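Local atomic coordinates of glutamine cyclotransferase (Zymomonas mobilis, PDB entry 3NOL), a protein that catalyses the cyclisation of N-terminal glutamine to pyroglutamate with release of ammonia, as a glutaminyl cyclase built on a beta-propeller. Residues A[98-111]-A[120-132]. Numbering follows the deposited sequence.
Sequences KIVGLTWKNGLGFV and VRSFNYDGEGWGL
The Tyr125 ring lies with one face on the backbone of Gly107 and Leu108, Gly107 C sitting 3.9 Å above its plane and over its centre, while Thr103 N comes to the edge. There Thr103 N donates an almost straight hydrogen bond to Tyr125 OH (2.9 Å, 165°); tyrosine suits the place by joining a flat face to a hydroxyl, and the positive phi of Gly107 (62°) favours glycine. Leu102 CD2 touches Tyr125 CE1 obliquely at 3.7 Å. The Phe123 ring lies with one face over Gly109 CA, a CH-pi contact 4.0 Å from the centroid, has Phe110 O in plane at its edge and meets Val100 CG1. Its first torsion (chi1 66°) tucks CG between the two backbone branches, swinging the ring over the neighbouring strand; any CB at Gly109 would clash with it. Arg121 O lies at the Phe110 ring edge. Strands 98-103, 108-113 and 119-124 are the second, third and outermost of a four-stranded antiparallel propeller blade whose first is 89-95; residues 125-131 lead to the next blade. A leucine in place of Tyr125 would probably leave Thr103 N without its hydroxyl partner and lose the flat face laid against the Gly107-Leu108 peptide. Gly109 O accepts from Phe123 N and Ser122 OG, one above the carbonyl plane, the other below. Near the start of strand 119-124, Val120 and Arg121 lie together opposite Val111, a classic beta bulge, where Val120 N reaches Val111 O at 2.8 Å.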
ATOM      1  N   LYS A  98       7.002   8.845 -12.766  1.00  9.34           N
ATOM      2  CA  LYS A  98       5.543   8.926 -12.741  1.00  7.88           C
ATOM      3  C   LYS A  98       4.976   8.348 -11.448  1.00  8.34           C
ATOM      4  O   LYS A  98       5.655   7.595 -10.741  1.00  7.04           O
ATOM      5  CB  LYS A  98       4.953   8.146 -13.924  1.00  9.58           C
ATOM      6  CG  LYS A  98       5.581   8.469 -15.267  1.00 11.71           C
ATOM      7  CD  LYS A  98       5.086   9.803 -15.781  1.00 17.28           C
ATOM      8  CE  LYS A  98       5.465  10.026 -17.247  1.00 18.82           C
ATOM      9  NZ  LYS A  98       6.554  11.012 -17.402  1.00 21.55           N
ATOM     10  N   ILE A  99       3.724   8.692 -11.169  1.00  7.59           N
ATOM     11  CA  ILE A  99       2.937   7.960 -10.175  1.00  8.55           C
ATOM     12  C   ILE A  99       1.747   7.392 -10.935  1.00  8.26           C
ATOM     13  O   ILE A  99       1.160   8.075 -11.807  1.00  8.21           O
ATOM     14  CB  ILE A  99       2.483   8.859  -9.007  1.00  8.70           C
ATOM     15  CG1 ILE A  99       3.720   9.394  -8.257  1.00 10.86           C
ATOM     16  CG2 ILE A  99       1.492   8.092  -8.060  1.00  9.26           C
ATOM     17  CD1 ILE A  99       3.381  10.305  -7.094  1.00 11.92           C
ATOM     18  N   VAL A 100       1.425   6.135 -10.640  1.00  7.74           N
ATOM     19  CA  VAL A 100       0.288   5.447 -11.239  1.00  7.20           C
ATOM     20  C   VAL A 100      -0.712   5.164 -10.110  1.00  7.29           C
ATOM     21  O   VAL A 100      -0.317   4.812  -8.981  1.00  6.34           O
ATOM     22  CB  VAL A 100       0.714   4.119 -11.907  1.00  8.03           C
ATOM     23  CG1 VAL A 100      -0.491   3.447 -12.559  1.00  8.30           C
ATOM     24  CG2 VAL A 100       1.872   4.345 -12.923  1.00  7.88           C
ATOM     25  N   GLY A 101      -1.986   5.365 -10.398  1.00  6.89           N
ATOM     26  CA  GLY A 101      -3.035   5.243  -9.386  1.00  7.27           C
ATOM     27  C   GLY A 101      -4.210   4.411  -9.897  1.00  7.72           C
ATOM     28  O   GLY A 101      -4.566   4.482 -11.088  1.00  7.16           O
ATOM     29  N   LEU A 102      -4.815   3.647  -8.981  1.00  7.10           N
ATOM     30  CA  LEU A 102      -6.056   2.908  -9.212  1.00  7.22           C
ATOM     31  C   LEU A 102      -7.274   3.662  -8.664  1.00  7.58           C
ATOM     32  O   LEU A 102      -7.129   4.678  -7.978  1.00  7.00           O
ATOM     33  CB  LEU A 102      -5.955   1.533  -8.540  1.00  6.59           C
ATOM     34  CG  LEU A 102      -4.698   0.720  -8.936  1.00  6.37           C
ATOM     35  CD1 LEU A 102      -4.696  -0.602  -8.167  1.00  9.62           C
ATOM     36  CD2 LEU A 102      -4.610   0.528 -10.477  1.00  7.75           C
ATOM     37  N   THR A 103      -8.469   3.170  -8.987  1.00  7.94           N
ATOM     38  CA  THR A 103      -9.716   3.775  -8.466  1.00  9.01           C
ATOM     39  C   THR A 103     -10.608   2.710  -7.821  1.00 10.20           C
ATOM     40  O   THR A 103     -10.419   1.512  -8.051  1.00 10.57           O
ATOM     41  CB  THR A 103     -10.536   4.509  -9.547  1.00  9.18           C
ATOM     42  OG1 THR A 103     -10.868   3.580 -10.571  1.00  7.69           O
ATOM     43  CG2 THR A 103      -9.736   5.718 -10.158  1.00  9.46           C
ATOM     44  N   TRP A 104     -11.586   3.175  -7.041  1.00 11.82           N
ATOM     45  CA  TRP A 104     -12.438   2.320  -6.219  1.00 13.86           C
ATOM     46  C   TRP A 104     -13.399   1.497  -7.091  1.00 15.11           C
ATOM     47  O   TRP A 104     -13.359   0.268  -7.071  1.00 16.41           O
ATOM     48  CB  TRP A 104     -13.213   3.181  -5.214  1.00 14.48           C
ATOM     49  CG  TRP A 104     -13.933   2.401  -4.139  1.00 14.69           C
ATOM     50  CD1 TRP A 104     -13.492   1.285  -3.492  1.00 15.51           C
ATOM     51  CD2 TRP A 104     -15.209   2.719  -3.572  1.00 13.73           C
ATOM     52  NE1 TRP A 104     -14.420   0.880  -2.555  1.00 15.09           N
ATOM     53  CE2 TRP A 104     -15.483   1.746  -2.587  1.00 14.79           C
ATOM     54  CE3 TRP A 104     -16.148   3.735  -3.807  1.00 14.54           C
ATOM     55  CZ2 TRP A 104     -16.656   1.754  -1.836  1.00 15.24           C
ATOM     56  CZ3 TRP A 104     -17.323   3.744  -3.051  1.00 15.62           C
ATOM     57  CH2 TRP A 104     -17.561   2.755  -2.082  1.00 15.60           C
ATOM     58  N   LYS A 105     -14.221   2.192  -7.873  1.00 15.90           N
ATOM     59  CA  LYS A 105     -15.273   1.554  -8.665  1.00 16.74           C
ATOM     60  C   LYS A 105     -15.295   1.970 -10.148  1.00 16.63           C
ATOM     61  O   LYS A 105     -16.198   1.569 -10.893  1.00 16.86           O
ATOM     62  CB  LYS A 105     -16.630   1.868  -8.034  1.00 16.87           C
ATOM     63  CG  LYS A 105     -16.825   1.321  -6.629  1.00 19.87           C
ATOM     64  CD  LYS A 105     -16.428  -0.150  -6.523  1.00 21.07           C
ATOM     65  CE  LYS A 105     -17.503  -0.948  -5.810  1.00 24.41           C
ATOM     66  NZ  LYS A 105     -18.049  -0.225  -4.648  1.00 26.86           N
ATOM     67  N   ASN A 106     -14.302   2.745 -10.568  1.00 15.46           N
ATOM     68  CA  ASN A 106     -14.281   3.330 -11.910  1.00 15.55           C
ATOM     69  C   ASN A 106     -13.761   2.380 -13.002  1.00 15.08           C
ATOM     70  O   ASN A 106     -13.981   2.630 -14.197  1.00 15.79           O
ATOM     71  CB  ASN A 106     -13.469   4.636 -11.912  1.00 15.55           C
ATOM     72  CG  ASN A 106     -14.030   5.686 -10.959  1.00 16.26           C
ATOM     73  OD1 ASN A 106     -13.555   5.835  -9.824  1.00 16.53           O
ATOM     74  ND2 ASN A 106     -15.048   6.432 -11.422  1.00 16.74           N
ATOM     75  N   GLY A 107     -13.049   1.320 -12.605  1.00 14.33           N
ATOM     76  CA  GLY A 107     -12.409   0.410 -13.559  1.00 13.72           C
ATOM     77  C   GLY A 107     -11.356   1.130 -14.399  1.00 13.48           C
ATOM     78  O   GLY A 107     -11.052   0.746 -15.536  1.00 13.37           O
ATOM     79  N   LEU A 108     -10.816   2.198 -13.832  1.00 12.68           N
ATOM     80  CA  LEU A 108      -9.752   2.900 -14.516  1.00 12.85           C
ATOM     81  C   LEU A 108      -8.727   3.436 -13.549  1.00 11.79           C
ATOM     82  O   LEU A 108      -8.946   3.483 -12.324  1.00 10.94           O
ATOM     83  CB  LEU A 108     -10.301   3.971 -15.443  1.00 13.32           C
ATOM     84  CG  LEU A 108     -11.108   5.112 -14.816  1.00 14.09           C
ATOM     85  CD1 LEU A 108     -10.200   6.168 -14.272  1.00 17.31           C
ATOM     86  CD2 LEU A 108     -11.971   5.692 -15.937  1.00 18.55           C
ATOM     87  N   GLY A 109      -7.571   3.752 -14.113  1.00 10.74           N
ATOM     88  CA  GLY A 109      -6.490   4.298 -13.360  1.00  9.39           C
ATOM     89  C   GLY A 109      -5.940   5.527 -14.057  1.00  9.17           C
ATOM     90  O   GLY A 109      -6.378   5.887 -15.160  1.00  8.64           O
ATOM     91  N   PHE A 110      -4.982   6.162 -13.396  1.00  8.77           N
ATOM     92  CA  PHE A 110      -4.395   7.413 -13.868  1.00  8.38           C
ATOM     93  C   PHE A 110      -2.894   7.327 -13.788  1.00  7.96           C
ATOM     94  O   PHE A 110      -2.361   6.510 -13.042  1.00  8.43           O
ATOM     95  CB  PHE A 110      -4.876   8.597 -13.011  1.00  8.80           C
ATOM     96  CG  PHE A 110      -6.369   8.805 -13.061  1.00 10.05           C
ATOM     97  CD1 PHE A 110      -7.171   8.467 -11.971  1.00 11.26           C
ATOM     98  CD2 PHE A 110      -6.966   9.326 -14.216  1.00 12.49           C
ATOM     99  CE1 PHE A 110      -8.570   8.668 -12.021  1.00 11.91           C
ATOM    100  CE2 PHE A 110      -8.352   9.521 -14.295  1.00 13.12           C
ATOM    101  CZ  PHE A 110      -9.164   9.176 -13.198  1.00 12.32           C
ATOM    102  N   VAL A 111      -2.226   8.171 -14.570  1.00  7.08           N
ATOM    103  CA  VAL A 111      -0.797   8.351 -14.458  1.00  7.51           C
ATOM    104  C   VAL A 111      -0.544   9.843 -14.317  1.00  8.36           C
ATOM    105  O   VAL A 111      -1.079  10.633 -15.102  1.00  7.55           O
ATOM    106  CB  VAL A 111      -0.023   7.832 -15.706  1.00  7.32           C
ATOM    107  CG1 VAL A 111       1.482   8.020 -15.479  1.00  7.84           C
ATOM    108  CG2 VAL A 111      -0.369   6.347 -16.016  1.00  7.74           C
ATOM    109  N   VAL A 120      -1.326  12.863 -16.833  1.00 10.58           N
ATOM    110  CA  VAL A 120      -0.851  12.669 -18.217  1.00 10.88           C
ATOM    111  C   VAL A 120      -1.544  11.523 -18.992  1.00 11.15           C
ATOM    112  O   VAL A 120      -1.475  11.464 -20.224  1.00 10.59           O
ATOM    113  CB  VAL A 120       0.690  12.513 -18.291  1.00 11.47           C
ATOM    114  CG1 VAL A 120       1.380  13.821 -17.847  1.00 12.50           C
ATOM    115  CG2 VAL A 120       1.182  11.285 -17.476  1.00 11.44           C
ATOM    116  N   ARG A 121      -2.234  10.643 -18.271  1.00 10.13           N
ATOM    117  CA  ARG A 121      -2.865   9.481 -18.894  1.00  9.88           C
ATOM    118  C   ARG A 121      -3.973   8.930 -18.003  1.00 10.57           C
ATOM    119  O   ARG A 121      -3.925   9.075 -16.771  1.00 10.13           O
ATOM    120  CB  ARG A 121      -1.804   8.403 -19.147  1.00  9.21           C
ATOM    121  CG  ARG A 121      -2.246   7.164 -19.895  1.00  9.65           C
ATOM    122  CD  ARG A 121      -1.044   6.258 -20.067  1.00 10.31           C
ATOM    123  NE  ARG A 121      -1.386   5.037 -20.798  1.00 12.28           N
ATOM    124  CZ  ARG A 121      -0.526   4.048 -21.051  1.00 12.33           C
ATOM    125  NH1 ARG A 121       0.734   4.121 -20.634  1.00 11.95           N
ATOM    126  NH2 ARG A 121      -0.928   2.980 -21.737  1.00 12.04           N
ATOM    127  N   SER A 122      -4.981   8.346 -18.654  1.00 11.02           N
ATOM    128  CA  SER A 122      -5.907   7.430 -17.996  1.00 11.48           C
ATOM    129  C   SER A 122      -5.867   6.095 -18.734  1.00 11.27           C
ATOM    130  O   SER A 122      -5.662   6.049 -19.956  1.00 10.59           O
ATOM    131  CB  SER A 122      -7.341   7.972 -17.977  1.00 12.09           C
ATOM    132  OG  SER A 122      -8.156   7.143 -17.151  1.00 15.99           O
ATOM    133  N   PHE A 123      -6.066   5.011 -17.994  1.00 10.69           N
ATOM    134  CA  PHE A 123      -6.056   3.687 -18.594  1.00 10.57           C
ATOM    135  C   PHE A 123      -7.148   2.827 -17.972  1.00 11.70           C
ATOM    136  O   PHE A 123      -7.482   3.014 -16.792  1.00 11.18           O
ATOM    137  CB  PHE A 123      -4.673   3.024 -18.447  1.00 10.73           C
ATOM    138  CG  PHE A 123      -4.273   2.710 -17.019  1.00 10.49           C
ATOM    139  CD1 PHE A 123      -4.425   1.406 -16.508  1.00 11.02           C
ATOM    140  CD2 PHE A 123      -3.765   3.716 -16.179  1.00 10.41           C
ATOM    141  CE1 PHE A 123      -4.044   1.114 -15.187  1.00  9.49           C
ATOM    142  CE2 PHE A 123      -3.366   3.429 -14.853  1.00 10.26           C
ATOM    143  CZ  PHE A 123      -3.520   2.128 -14.361  1.00 11.60           C
ATOM    144  N   ASN A 124      -7.691   1.902 -18.757  1.00 11.39           N
ATOM    145  CA  ASN A 124      -8.703   0.978 -18.239  1.00 12.24           C
ATOM    146  C   ASN A 124      -8.067  -0.304 -17.716  1.00 12.12           C
ATOM    147  O   ASN A 124      -6.993  -0.713 -18.164  1.00 12.62           O
ATOM    148  CB  ASN A 124      -9.768   0.643 -19.291  1.00 13.74           C
ATOM    149  CG  ASN A 124     -10.651   1.822 -19.628  1.00 17.06           C
ATOM    150  OD1 ASN A 124     -10.802   2.768 -18.833  1.00 21.46           O
ATOM    151  ND2 ASN A 124     -11.230   1.790 -20.822  1.00 20.67           N
ATOM    152  N   TYR A 125      -8.729  -0.923 -16.753  1.00 11.12           N
ATOM    153  CA  TYR A 125      -8.351  -2.259 -16.317  1.00 10.97           C
ATOM    154  C   TYR A 125      -9.598  -3.083 -15.977  1.00 10.79           C
ATOM    155  O   TYR A 125     -10.709  -2.550 -15.810  1.00 10.36           O
ATOM    156  CB  TYR A 125      -7.349  -2.213 -15.139  1.00 10.48           C
ATOM    157  CG  TYR A 125      -7.819  -1.417 -13.927  1.00  9.57           C
ATOM    158  CD1 TYR A 125      -7.276  -0.168 -13.636  1.00 10.53           C
ATOM    159  CD2 TYR A 125      -8.814  -1.922 -13.069  1.00  8.48           C
ATOM    160  CE1 TYR A 125      -7.701   0.558 -12.531  1.00  8.91           C
ATOM    161  CE2 TYR A 125      -9.256  -1.193 -11.952  1.00  8.81           C
ATOM    162  CZ  TYR A 125      -8.695   0.048 -11.692  1.00  8.95           C
ATOM    163  OH  TYR A 125      -9.117   0.782 -10.589  1.00  8.54           O
ATOM    164  N   ASP A 126      -9.378  -4.382 -15.847  1.00 10.98           N
ATOM    165  CA  ASP A 126     -10.411  -5.352 -15.546  1.00 11.01           C
ATOM    166  C   ASP A 126     -10.768  -5.336 -14.043  1.00 10.91           C
ATOM    167  O   ASP A 126      -9.892  -5.228 -13.172  1.00 10.43           O
ATOM    168  CB  ASP A 126      -9.921  -6.729 -15.985  1.00 11.29           C
ATOM    169  CG  ASP A 126     -10.995  -7.785 -15.902  1.00 13.71           C
ATOM    170  OD1 ASP A 126     -12.123  -7.512 -16.382  1.00 12.54           O
ATOM    171  OD2 ASP A 126     -10.685  -8.888 -15.384  1.00 14.97           O
ATOM    172  N   GLY A 127     -12.064  -5.419 -13.754  1.00 10.88           N
ATOM    173  CA  GLY A 127     -12.517  -5.541 -12.362  1.00 10.71           C
ATOM    174  C   GLY A 127     -12.179  -4.352 -11.476  1.00 10.82           C
ATOM    175  O   GLY A 127     -12.334  -3.186 -11.884  1.00 11.14           O
ATOM    176  N   GLU A 128     -11.705  -4.649 -10.262  1.00 10.26           N
ATOM    177  CA  GLU A 128     -11.402  -3.615  -9.259  1.00 10.59           C
ATOM    178  C   GLU A 128      -9.893  -3.444  -9.094  1.00  9.78           C
ATOM    179  O   GLU A 128      -9.113  -4.239  -9.617  1.00  9.80           O
ATOM    180  CB  GLU A 128     -12.039  -3.943  -7.905  1.00 11.29           C
ATOM    181  CG  GLU A 128     -13.574  -3.832  -7.946  1.00 12.35           C
ATOM    182  CD  GLU A 128     -14.228  -3.848  -6.569  1.00 13.67           C
ATOM    183  OE1 GLU A 128     -13.565  -4.193  -5.556  1.00 16.39           O
ATOM    184  OE2 GLU A 128     -15.429  -3.481  -6.500  1.00 16.58           O
ATOM    185  N   GLY A 129      -9.514  -2.357  -8.425  1.00  9.63           N
ATOM    186  CA  GLY A 129      -8.122  -2.032  -8.179  1.00  9.43           C
ATOM    187  C   GLY A 129      -8.003  -1.567  -6.736  1.00  8.42           C
ATOM    188  O   GLY A 129      -8.627  -0.567  -6.328  1.00  8.89           O
ATOM    189  N   TRP A 130      -7.228  -2.324  -5.955  1.00  7.15           N
ATOM    190  CA  TRP A 130      -7.046  -2.021  -4.538  1.00  6.93           C
ATOM    191  C   TRP A 130      -5.610  -1.521  -4.320  1.00  6.49           C
ATOM    192  O   TRP A 130      -5.370  -0.331  -4.459  1.00  6.35           O
ATOM    193  CB  TRP A 130      -7.387  -3.235  -3.643  1.00  6.92           C
ATOM    194  CG  TRP A 130      -8.871  -3.597  -3.585  1.00  6.99           C
ATOM    195  CD1 TRP A 130      -9.834  -3.390  -4.557  1.00  7.15           C
ATOM    196  CD2 TRP A 130      -9.535  -4.246  -2.501  1.00  7.17           C
ATOM    197  NE1 TRP A 130     -11.056  -3.868  -4.123  1.00  7.61           N
ATOM    198  CE2 TRP A 130     -10.894  -4.401  -2.868  1.00  7.14           C
ATOM    199  CE3 TRP A 130      -9.115  -4.708  -1.239  1.00  7.12           C
ATOM    200  CZ2 TRP A 130     -11.832  -4.999  -2.016  1.00  6.53           C
ATOM    201  CZ3 TRP A 130     -10.065  -5.319  -0.394  1.00  8.16           C
ATOM    202  CH2 TRP A 130     -11.406  -5.442  -0.795  1.00  6.67           C
ATOM    203  N   GLY A 131      -4.665  -2.414  -4.011  1.00  5.73           N
ATOM    204  CA  GLY A 131      -3.265  -2.006  -3.810  1.00  5.55           C
ATOM    205  C   GLY A 131      -2.425  -2.023  -5.087  1.00  5.52           C
ATOM    206  O   GLY A 131      -2.742  -2.738  -6.037  1.00  5.64           O
ATOM    207  N   LEU A 132      -1.351  -1.220  -5.100  1.00  5.76           N
ATOM    208  CA  LEU A 132      -0.449  -1.162  -6.238  1.00  5.51           C
ATOM    209  C   LEU A 132       0.984  -0.931  -5.753  1.00  5.32           C
ATOM    210  O   LEU A 132       1.218  -0.122  -4.879  1.00  5.14           O
ATOM    211  CB  LEU A 132      -0.874  -0.064  -7.206  1.00  5.83           C
ATOM    212  CG  LEU A 132      -0.128   0.055  -8.529  1.00  6.21           C
ATOM    213  CD1 LEU A 132      -0.434  -1.171  -9.432  1.00  5.76           C
ATOM    214  CD2 LEU A 132      -0.520   1.385  -9.232  1.00  5.55           C
TER
HETATM  215  O   HOH W   1     -11.280  -0.932  -6.039  1.00 18.22           O
HETATM  216  O   HOH W   2     -11.708  -0.055 -10.165  1.00 20.04           O